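Local coordinates for leucine-rich repeat protein (Bacteroides thetaiotaomicron, PDB 4ECN), which is of unknown function but, as an extracellular leucine-rich repeat protein with transthyretin-like DUF4458 domains, probably binds other proteins, at residues L80-Y90 with G103-V114. Sequence-based numbering, arbitrary orientation.
Sequences LLAGTYKIVGY and GPAGDDNELTVV
Tyr85 and Leu111 form an antiparallel hydrogen-bonded pair: Tyr85 N donates to Leu111 O (2.8 Å) and Leu111 N returns a bond to Tyr85 O (2.9 Å). The Tyr85 side chain starts at CB, 3.7 Å from Leu111 O and 4.0 Å from Leu111 CD1. Tyr85 CG stands anti to the carbonyl carbon (chi1 -67°), a turn that carries the ring past Val113: Val113 CG2 reaches Tyr85 CE1 at 3.6 Å and lies close to CD1 as well. Leu80 CD1 sits over one ring face, offset toward the rim. At the tip, Tyr85 OH donates to Leu81 O (2.7 Å), in the carbonyl plane and on a lone pair, linking the end of strand 73-81 to strand 83-93 across the break at Ala82. A phenylalanine in place of Tyr85 would probably leave Leu81 O without this hydroxyl partner and the link between the two strands less firmly held. Further along the same face, Ile87 CD1 meets Leu111 CD2 (3.7 Å), the two side chains crossing at about a right angle, while Ile87 N bonds to Asn109 O. The Tyr90 ring lies flat over Gly103, whose CA makes a CH-pi contact above its centre, 3.9 Å from the centroid. Strand 83-93 thus pairs first with 110-113 and then, past the loop 105-109, with its hairpin partner 99-104. On its other edge it bonds to strand 43-49, and the Tyr85 ring stacks with His50; Leu111 and Val113 pack on strand 10-18, and Ile87 and Leu111 on strand 118-124, within the DUF4458 beta fold.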
# COMPACT_ATOMS: atom_id res chain seq x y z
N LEU A 80 -7.12 -17.35 54.20
CA LEU A 80 -7.22 -16.03 53.59
C LEU A 80 -8.64 -15.73 53.23
O LEU A 80 -9.42 -16.67 53.08
CB LEU A 80 -6.34 -15.93 52.33
CG LEU A 80 -4.83 -15.94 52.52
CD1 LEU A 80 -4.14 -16.23 51.21
CD2 LEU A 80 -4.34 -14.64 53.10
N LEU A 81 -8.98 -14.46 53.06
CA LEU A 81 -10.33 -14.11 52.67
C LEU A 81 -10.46 -14.31 51.16
O LEU A 81 -9.55 -13.95 50.41
CB LEU A 81 -10.70 -12.68 53.09
CG LEU A 81 -12.21 -12.40 53.15
CD1 LEU A 81 -12.61 -11.75 54.47
CD2 LEU A 81 -12.71 -11.65 51.88
N ALA A 82 -11.57 -14.94 50.74
CA ALA A 82 -11.85 -15.28 49.35
C ALA A 82 -11.73 -14.07 48.42
O ALA A 82 -12.40 -13.05 48.63
CB ALA A 82 -13.24 -15.89 49.23
N GLY A 83 -10.86 -14.19 47.42
CA GLY A 83 -10.58 -13.17 46.42
C GLY A 83 -9.28 -13.39 45.67
O GLY A 83 -8.55 -14.33 45.97
N THR A 84 -8.99 -12.53 44.69
CA THR A 84 -7.76 -12.66 43.90
C THR A 84 -6.61 -11.95 44.62
O THR A 84 -6.78 -10.86 45.17
CB THR A 84 -7.94 -12.13 42.47
OG1 THR A 84 -9.23 -12.48 41.97
CG2 THR A 84 -6.85 -12.65 41.51
N TYR A 85 -5.44 -12.61 44.64
CA TYR A 85 -4.18 -12.19 45.23
C TYR A 85 -3.06 -12.27 44.21
O TYR A 85 -3.06 -13.18 43.36
CB TYR A 85 -3.82 -13.08 46.44
CG TYR A 85 -4.74 -12.96 47.64
CD1 TYR A 85 -6.00 -13.55 47.63
CD2 TYR A 85 -4.29 -12.42 48.83
CE1 TYR A 85 -6.84 -13.48 48.74
CE2 TYR A 85 -5.10 -12.37 49.96
CZ TYR A 85 -6.37 -12.91 49.92
OH TYR A 85 -7.19 -12.87 51.03
N LYS A 86 -2.10 -11.35 44.29
CA LYS A 86 -0.95 -11.37 43.40
C LYS A 86 0.29 -11.57 44.25
O LYS A 86 0.53 -10.77 45.15
CB LYS A 86 -0.86 -10.09 42.53
CG LYS A 86 0.22 -10.16 41.44
CD LYS A 86 0.62 -8.80 40.83
CE LYS A 86 1.42 -7.92 41.77
NZ LYS A 86 1.81 -6.64 41.12
N ILE A 87 1.04 -12.67 44.00
CA ILE A 87 2.31 -12.99 44.67
C ILE A 87 3.36 -12.03 44.12
O ILE A 87 3.48 -11.89 42.90
CB ILE A 87 2.74 -14.48 44.48
CG1 ILE A 87 1.62 -15.48 44.81
CG2 ILE A 87 4.03 -14.81 45.25
CD1 ILE A 87 1.84 -16.90 44.17
N VAL A 88 4.10 -11.34 45.02
CA VAL A 88 5.15 -10.40 44.62
C VAL A 88 6.49 -11.17 44.55
O VAL A 88 7.26 -11.01 43.60
CB VAL A 88 5.24 -9.16 45.55
CG1 VAL A 88 6.14 -8.08 44.94
CG2 VAL A 88 3.86 -8.58 45.83
N GLY A 89 6.70 -12.02 45.55
CA GLY A 89 7.87 -12.87 45.70
C GLY A 89 7.79 -13.66 46.98
O GLY A 89 6.82 -13.55 47.73
N TYR A 90 8.82 -14.48 47.23
CA TYR A 90 8.87 -15.32 48.42
C TYR A 90 10.30 -15.56 48.88
O TYR A 90 11.24 -15.50 48.08
CB TYR A 90 8.16 -16.67 48.17
CG TYR A 90 8.78 -17.54 47.09
CD1 TYR A 90 9.80 -18.44 47.39
CD2 TYR A 90 8.29 -17.51 45.79
CE1 TYR A 90 10.36 -19.25 46.40
CE2 TYR A 90 8.85 -18.31 44.79
CZ TYR A 90 9.87 -19.19 45.10
OH TYR A 90 10.41 -19.98 44.12
N GLY A 103 13.08 -15.68 46.07
CA GLY A 103 12.29 -16.15 44.94
C GLY A 103 11.42 -15.14 44.23
O GLY A 103 10.65 -14.42 44.86
N PRO A 104 11.50 -15.10 42.88
CA PRO A 104 10.63 -14.19 42.12
C PRO A 104 9.28 -14.86 41.81
O PRO A 104 9.21 -16.07 41.62
CB PRO A 104 11.43 -13.90 40.87
CG PRO A 104 12.34 -15.11 40.70
CD PRO A 104 12.35 -15.90 41.97
N ALA A 105 8.22 -14.05 41.75
CA ALA A 105 6.85 -14.50 41.52
C ALA A 105 6.66 -15.17 40.15
O ALA A 105 6.02 -16.22 40.07
CB ALA A 105 5.90 -13.33 41.63
N GLY A 106 7.17 -14.55 39.10
CA GLY A 106 7.03 -15.05 37.74
C GLY A 106 5.82 -14.43 37.05
O GLY A 106 5.31 -13.40 37.50
N ASP A 107 5.37 -15.07 35.95
CA ASP A 107 4.22 -14.62 35.15
C ASP A 107 2.93 -15.36 35.61
O ASP A 107 1.84 -15.08 35.10
CB ASP A 107 4.48 -14.83 33.65
CG ASP A 107 5.70 -14.06 33.15
OD1 ASP A 107 6.84 -14.48 33.45
OD2 ASP A 107 5.51 -13.04 32.44
N ASP A 108 3.08 -16.27 36.58
CA ASP A 108 2.03 -17.02 37.28
C ASP A 108 1.84 -16.36 38.67
O ASP A 108 1.71 -17.05 39.68
CB ASP A 108 2.42 -18.52 37.37
CG ASP A 108 3.77 -18.81 38.03
OD1 ASP A 108 4.82 -18.42 37.44
OD2 ASP A 108 3.79 -19.47 39.11
N ASN A 109 1.90 -15.02 38.69
CA ASN A 109 1.87 -14.19 39.90
C ASN A 109 0.51 -14.22 40.63
O ASN A 109 0.51 -14.06 41.84
CB ASN A 109 2.24 -12.73 39.57
CG ASN A 109 1.54 -12.07 38.40
OD1 ASN A 109 0.73 -12.68 37.67
ND2 ASN A 109 1.87 -10.81 38.17
N GLU A 110 -0.61 -14.48 39.92
CA GLU A 110 -1.93 -14.46 40.55
C GLU A 110 -2.41 -15.85 41.04
O GLU A 110 -2.08 -16.89 40.47
CB GLU A 110 -2.99 -13.89 39.60
CG GLU A 110 -2.97 -12.36 39.52
CD GLU A 110 -4.01 -11.71 38.63
OE1 GLU A 110 -3.86 -11.78 37.39
OE2 GLU A 110 -4.93 -11.06 39.18
N LEU A 111 -3.20 -15.82 42.15
CA LEU A 111 -3.87 -16.95 42.78
C LEU A 111 -5.20 -16.45 43.38
O LEU A 111 -5.25 -15.36 43.97
CB LEU A 111 -2.99 -17.70 43.83
CG LEU A 111 -2.53 -17.03 45.15
CD1 LEU A 111 -3.62 -17.05 46.21
CD2 LEU A 111 -1.40 -17.84 45.76
N THR A 112 -6.28 -17.23 43.24
CA THR A 112 -7.58 -16.82 43.75
C THR A 112 -8.04 -17.81 44.82
O THR A 112 -8.17 -19.00 44.54
CB THR A 112 -8.60 -16.70 42.60
OG1 THR A 112 -8.02 -15.95 41.52
CG2 THR A 112 -9.90 -16.07 43.03
N VAL A 113 -8.27 -17.30 46.05
CA VAL A 113 -8.78 -18.05 47.20
C VAL A 113 -10.28 -18.18 47.02
O VAL A 113 -10.91 -17.24 46.54
CB VAL A 113 -8.40 -17.37 48.54
CG1 VAL A 113 -8.82 -18.22 49.74
CG2 VAL A 113 -6.91 -17.09 48.62
N VAL A 114 -10.85 -19.36 47.32
CA VAL A 114 -12.29 -19.62 47.14
C VAL A 114 -12.93 -19.92 48.50
O VAL A 114 -12.32 -20.61 49.33
CB VAL A 114 -12.55 -20.76 46.13
CG1 VAL A 114 -14.03 -21.10 46.03
CG2 VAL A 114 -11.98 -20.40 44.75